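Local coordinates for putative epimerase (Burkholderia cenocepacia, PDB 4LW8), which probably acts as an NAD(P)-dependent epimerase or dehydratase of sugar nucleotides, serving the synthesis of lipopolysaccharide O-antigen, at residues L133-N138 with I182-N187; E245-C250 with R293-R298. One frame throughout, in Å; residues are numbered along the deposited sequence. Where two conformers were deposited one is given.

Contact 1 (L133-N138 with I182-N187)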
# COMPACT_ATOMS: atom_id res chain seq x y z
N LEU A 133 9.75 -1.13 -13.11
CA LEU A 133 8.48 -0.52 -12.74
C LEU A 133 8.69 0.94 -12.37
O LEU A 133 9.58 1.27 -11.57
CB LEU A 133 7.85 -1.29 -11.58
CG LEU A 133 7.77 -2.80 -11.80
CD1 LEU A 133 7.18 -3.51 -10.60
CD2 LEU A 133 6.97 -3.15 -13.03
N ALA A 134 7.88 1.83 -12.93
CA ALA A 134 7.98 3.23 -12.56
C ALA A 134 7.11 3.51 -11.35
O ALA A 134 5.89 3.56 -11.46
CB ALA A 134 7.58 4.14 -13.75
N SER A 135 7.74 3.68 -10.19
CA SER A 135 7.05 4.18 -9.02
C SER A 135 7.12 5.70 -9.10
O SER A 135 7.06 6.29 -10.19
CB SER A 135 7.68 3.65 -7.73
OG SER A 135 6.93 4.03 -6.58
N SER A 136 7.25 6.35 -7.95
CA SER A 136 7.33 7.80 -7.92
C SER A 136 8.02 8.29 -6.66
O SER A 136 7.87 7.69 -5.61
CB SER A 136 5.93 8.42 -7.99
OG SER A 136 6.01 9.81 -7.73
N ALA A 137 8.76 9.38 -6.76
CA ALA A 137 9.34 9.98 -5.56
C ALA A 137 8.26 10.58 -4.65
O ALA A 137 8.56 10.99 -3.53
CB ALA A 137 10.35 11.05 -5.93
N ASN A 138 7.01 10.64 -5.11
CA ASN A 138 5.92 11.15 -4.27
C ASN A 138 5.67 10.24 -3.07
O ASN A 138 5.00 10.63 -2.12
CB ASN A 138 4.63 11.32 -5.09
CG ASN A 138 4.70 12.49 -6.07
OD1 ASN A 138 5.73 13.16 -6.19
ND2 ASN A 138 3.60 12.74 -6.78
N ILE A 182 12.83 -1.17 -9.45
CA ILE A 182 11.85 -0.12 -9.18
C ILE A 182 12.51 1.26 -9.32
O ILE A 182 13.57 1.51 -8.73
CB ILE A 182 11.21 -0.27 -7.77
CG1 ILE A 182 10.42 -1.59 -7.66
CG2 ILE A 182 10.30 0.93 -7.49
CD1 ILE A 182 9.98 -1.97 -6.24
N ALA A 183 11.91 2.14 -10.11
CA ALA A 183 12.41 3.49 -10.23
C ALA A 183 11.51 4.45 -9.45
O ALA A 183 10.28 4.31 -9.48
CB ALA A 183 12.53 3.89 -11.71
N ARG A 184 12.11 5.37 -8.70
CA ARG A 184 11.35 6.45 -8.07
C ARG A 184 11.75 7.79 -8.67
O ARG A 184 12.60 8.49 -8.11
CB ARG A 184 11.55 6.49 -6.55
CG ARG A 184 10.88 5.37 -5.78
CD ARG A 184 11.36 5.33 -4.34
NE ARG A 184 10.68 4.29 -3.58
CZ ARG A 184 11.02 3.91 -2.35
NH1 ARG A 184 12.03 4.51 -1.73
NH2 ARG A 184 10.34 2.94 -1.75
N PRO A 185 11.16 8.15 -9.82
CA PRO A 185 11.52 9.43 -10.45
C PRO A 185 11.06 10.61 -9.62
O PRO A 185 9.95 10.60 -9.06
CB PRO A 185 10.75 9.39 -11.79
CG PRO A 185 9.56 8.47 -11.50
CD PRO A 185 10.15 7.40 -10.61
N PHE A 186 11.90 11.62 -9.53
CA PHE A 186 11.43 12.90 -9.00
C PHE A 186 10.73 13.63 -10.15
O PHE A 186 10.49 13.02 -11.19
CB PHE A 186 12.60 13.70 -8.40
CG PHE A 186 12.98 13.22 -7.02
CD1 PHE A 186 13.48 11.94 -6.83
CD2 PHE A 186 12.78 14.04 -5.91
CE1 PHE A 186 13.81 11.48 -5.56
CE2 PHE A 186 13.10 13.58 -4.62
CZ PHE A 186 13.62 12.30 -4.45
N ASN A 187 10.37 14.90 -9.96
CA ASN A 187 9.66 15.66 -11.01
C ASN A 187 10.44 15.72 -12.30
O ASN A 187 11.64 16.00 -12.30
CB ASN A 187 9.37 17.10 -10.55
CG ASN A 187 8.81 17.15 -9.15
OD1 ASN A 187 7.61 16.97 -8.96
ND2 ASN A 187 9.67 17.35 -8.16
O HOH W 1 6.80 11.17 -10.21
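Ala137 sets its CB over the middle of the Phe186 ring, a CH-pi contact with CB 3.4 Å from the ring centroid and 13° off the normal. Phe186 CG is anti to the carbonyl carbon (chi1 -79°), beside the backbone N, and Cys250 packs against the same side chain. One residue earlier, Pro185 lays its ring beside the Ser135 backbone, its CD 3.3 Å from Ser135 O. Ser135 CB meets the CG2 branch of Ile182 at 3.8 Å, while Ser135 OG is held by Glu168, which also forms a salt bridge with Arg184. Here strand 130-134 ends beside strand 180-189, its parallel neighbour in the Rossmann sheet of an extended short-chain dehydrogenase/reductase, and Ala134 O is bonded by Lys164, the lysine of that family's YxxxK pattern. Ala183 links the strands in both directions: its N donates to Leu133 O at 2.9 Å, and its O accepts from Ser135 N at 2.7 Å. Further on, Ala137 N bonds Pro185 O at 2.9 Å, standing 41° out of the carbonyl plane. Ser136 OG closes an ST turn by accepting from Asn138 N, and a water bound to it donates weakly to Pro185 O.

Contact 2 (E245-C250 with R293-R298)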
# COMPACT_ATOMS: atom_id res chain seq x y z
N GLU A 245 16.13 -4.18 -6.49
CA GLU A 245 16.65 -2.89 -6.04
C GLU A 245 15.77 -1.71 -6.47
O GLU A 245 15.21 -1.71 -7.58
CB GLU A 245 18.07 -2.70 -6.57
CG GLU A 245 19.05 -3.72 -6.00
CD GLU A 245 19.16 -3.60 -4.49
OE1 GLU A 245 19.26 -2.46 -4.01
OE2 GLU A 245 19.12 -4.63 -3.77
N THR A 246 15.66 -0.71 -5.60
CA THR A 246 14.89 0.51 -5.84
C THR A 246 15.83 1.70 -6.04
O THR A 246 16.81 1.83 -5.31
CB THR A 246 13.92 0.80 -4.68
OG1 THR A 246 12.95 -0.25 -4.59
CG2 THR A 246 13.21 2.14 -4.85
N PHE A 247 15.54 2.56 -7.01
CA PHE A 247 16.44 3.68 -7.33
C PHE A 247 15.72 5.01 -7.49
O PHE A 247 14.78 5.11 -8.28
CB PHE A 247 17.22 3.40 -8.62
CG PHE A 247 18.12 2.20 -8.57
CD1 PHE A 247 17.65 0.95 -8.90
CD2 PHE A 247 19.45 2.33 -8.22
CE1 PHE A 247 18.48 -0.16 -8.86
CE2 PHE A 247 20.30 1.23 -8.17
CZ PHE A 247 19.81 -0.02 -8.48
N ASN A 248 16.16 6.02 -6.76
CA ASN A 248 15.81 7.40 -7.10
C ASN A 248 16.30 7.71 -8.52
O ASN A 248 17.41 7.32 -8.89
CB ASN A 248 16.43 8.40 -6.12
CG ASN A 248 15.80 8.35 -4.75
OD1 ASN A 248 14.69 7.85 -4.57
ND2 ASN A 248 16.51 8.89 -3.76
N VAL A 249 15.49 8.42 -9.29
CA VAL A 249 15.96 9.00 -10.56
C VAL A 249 15.66 10.49 -10.47
O VAL A 249 14.51 10.90 -10.36
CB VAL A 249 15.29 8.34 -11.79
CG1 VAL A 249 15.76 9.00 -13.09
CG2 VAL A 249 15.61 6.85 -11.83
N CYS A 250 16.72 11.30 -10.46
CA CYS A 250 16.60 12.74 -10.14
C CYS A 250 17.85 13.49 -10.58
O CYS A 250 18.86 12.87 -10.90
CB CYS A 250 16.38 12.94 -8.64
SG CYS A 250 17.66 12.13 -7.65
N ARG A 293 20.81 10.72 -6.34
CA ARG A 293 20.88 9.60 -7.27
C ARG A 293 22.21 8.85 -7.10
O ARG A 293 22.71 8.21 -8.03
CB ARG A 293 20.69 10.05 -8.73
CG ARG A 293 21.82 10.92 -9.32
CD ARG A 293 21.95 10.69 -10.84
NE ARG A 293 20.70 11.00 -11.55
CZ ARG A 293 20.40 10.57 -12.78
NH1 ARG A 293 21.26 9.80 -13.44
NH2 ARG A 293 19.24 10.90 -13.34
N ASP A 294 22.80 8.96 -5.92
CA ASP A 294 24.08 8.31 -5.68
C ASP A 294 24.00 6.78 -5.81
O ASP A 294 24.96 6.15 -6.25
CB ASP A 294 24.62 8.66 -4.31
CG ASP A 294 26.04 8.21 -4.15
OD1 ASP A 294 26.90 8.73 -4.90
OD2 ASP A 294 26.30 7.31 -3.32
N LYS A 295 22.88 6.19 -5.40
CA LYS A 295 22.76 4.74 -5.54
C LYS A 295 22.73 4.35 -7.02
O LYS A 295 23.39 3.39 -7.43
CB LYS A 295 21.51 4.23 -4.83
CG LYS A 295 21.38 2.71 -4.83
CD LYS A 295 20.01 2.27 -4.32
CE LYS A 295 19.89 0.75 -4.28
NZ LYS A 295 18.54 0.33 -3.82
N LEU A 296 21.96 5.09 -7.82
CA LEU A 296 21.92 4.88 -9.26
C LEU A 296 23.31 5.04 -9.88
O LEU A 296 23.75 4.23 -10.70
CB LEU A 296 20.93 5.85 -9.90
CG LEU A 296 20.84 5.90 -11.43
CD1 LEU A 296 20.28 4.60 -11.99
CD2 LEU A 296 19.98 7.08 -11.87
N ARG A 297 24.01 6.10 -9.49
CA ARG A 297 25.33 6.40 -10.04
C ARG A 297 26.29 5.24 -9.78
O ARG A 297 27.02 4.80 -10.67
CB ARG A 297 25.86 7.72 -9.44
CG ARG A 297 27.26 8.13 -9.87
CD ARG A 297 27.71 9.39 -9.11
NE ARG A 297 26.86 10.54 -9.46
CZ ARG A 297 26.02 11.15 -8.63
NH1 ARG A 297 25.88 10.73 -7.37
NH2 ARG A 297 25.31 12.18 -9.06
N ARG A 298 26.25 4.70 -8.57
CA ARG A 298 27.13 3.59 -8.22
C ARG A 298 26.78 2.32 -8.99
O ARG A 298 27.63 1.48 -9.21
CB ARG A 298 27.09 3.34 -6.71
CG ARG A 298 27.81 4.43 -5.92
CD ARG A 298 27.61 4.26 -4.42
NE ARG A 298 28.33 5.28 -3.65
CZ ARG A 298 29.60 5.18 -3.27
NH1 ARG A 298 30.31 4.11 -3.59
NH2 ARG A 298 30.16 6.16 -2.57
O HOH W 2 19.53 6.64 -7.02
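Helix 294-298 runs across strand 246-249 at 109°, their axes 7.2 Å apart at the closest point, so that Lys295 and Leu296 face Phe247 while Arg293, at the N-cap position, lies by the strand's end. Lys295 CG is anti to the backbone N (chi1 -175°), and the extended chain beyond it crosses the Phe247 side chain at about a right angle, with CE over one face of the ring. Its NZ stands 4.8 Å from the centroid of that ring, 9° off the normal, in a cation-pi contact. The same ammonium group donates to Glu245 OE1 at 2.9 Å in a salt bridge and to Thr246 O at 2.7 Å. A sulfonate oxygen of a bound HEPES molecule pairs with it too; Glu245 OE2 and Thr246 N also bond that buffer molecule, which may mark a pocket. Strand 246-249 belongs to the Rossmann sheet, and the helix comes from the part of the chain that, in extended short-chain dehydrogenases/reductases, usually helps form the substrate-binding domain. The Phe247 ring turns its edge to the helix backbone, with Lys295 O and Leu296 N in its plane. At the other end, Arg293 NE donates to Cys250 O at 2.7 Å, in the guanidinium plane and nearly along the C=O axis; NH2 adds a weak second bond. Leu296 CD2 lies 3.4 Å above that guanidinium plane, toward its rim. Between these two grips a water joins strand to helix, donating to Asn248 O at 2.9 Å and accepting from Leu296 N in the first turn.

The two contacts follow one another in series along the chain, neither nesting nor crossing. From strand 130-134 the chain passes through helix 159-172 before strand 180-189 returns beside it, closing contact 1, which joins these two parallel strands. Helices 198-207 and 227-240 then lead to strand 246-249, which opens contact 2; a further 42 residues bring the chain back as helix 294-300, which contact 2 sets against that strand. The contacts meet within the sheet, where strands 180-189 and 246-249 are parallel neighbours: Phe247 N lies 2.8 Å from Ile182 O, and Phe247 O lies 2.7 Å from Arg184 N, both probable hydrogen bonds.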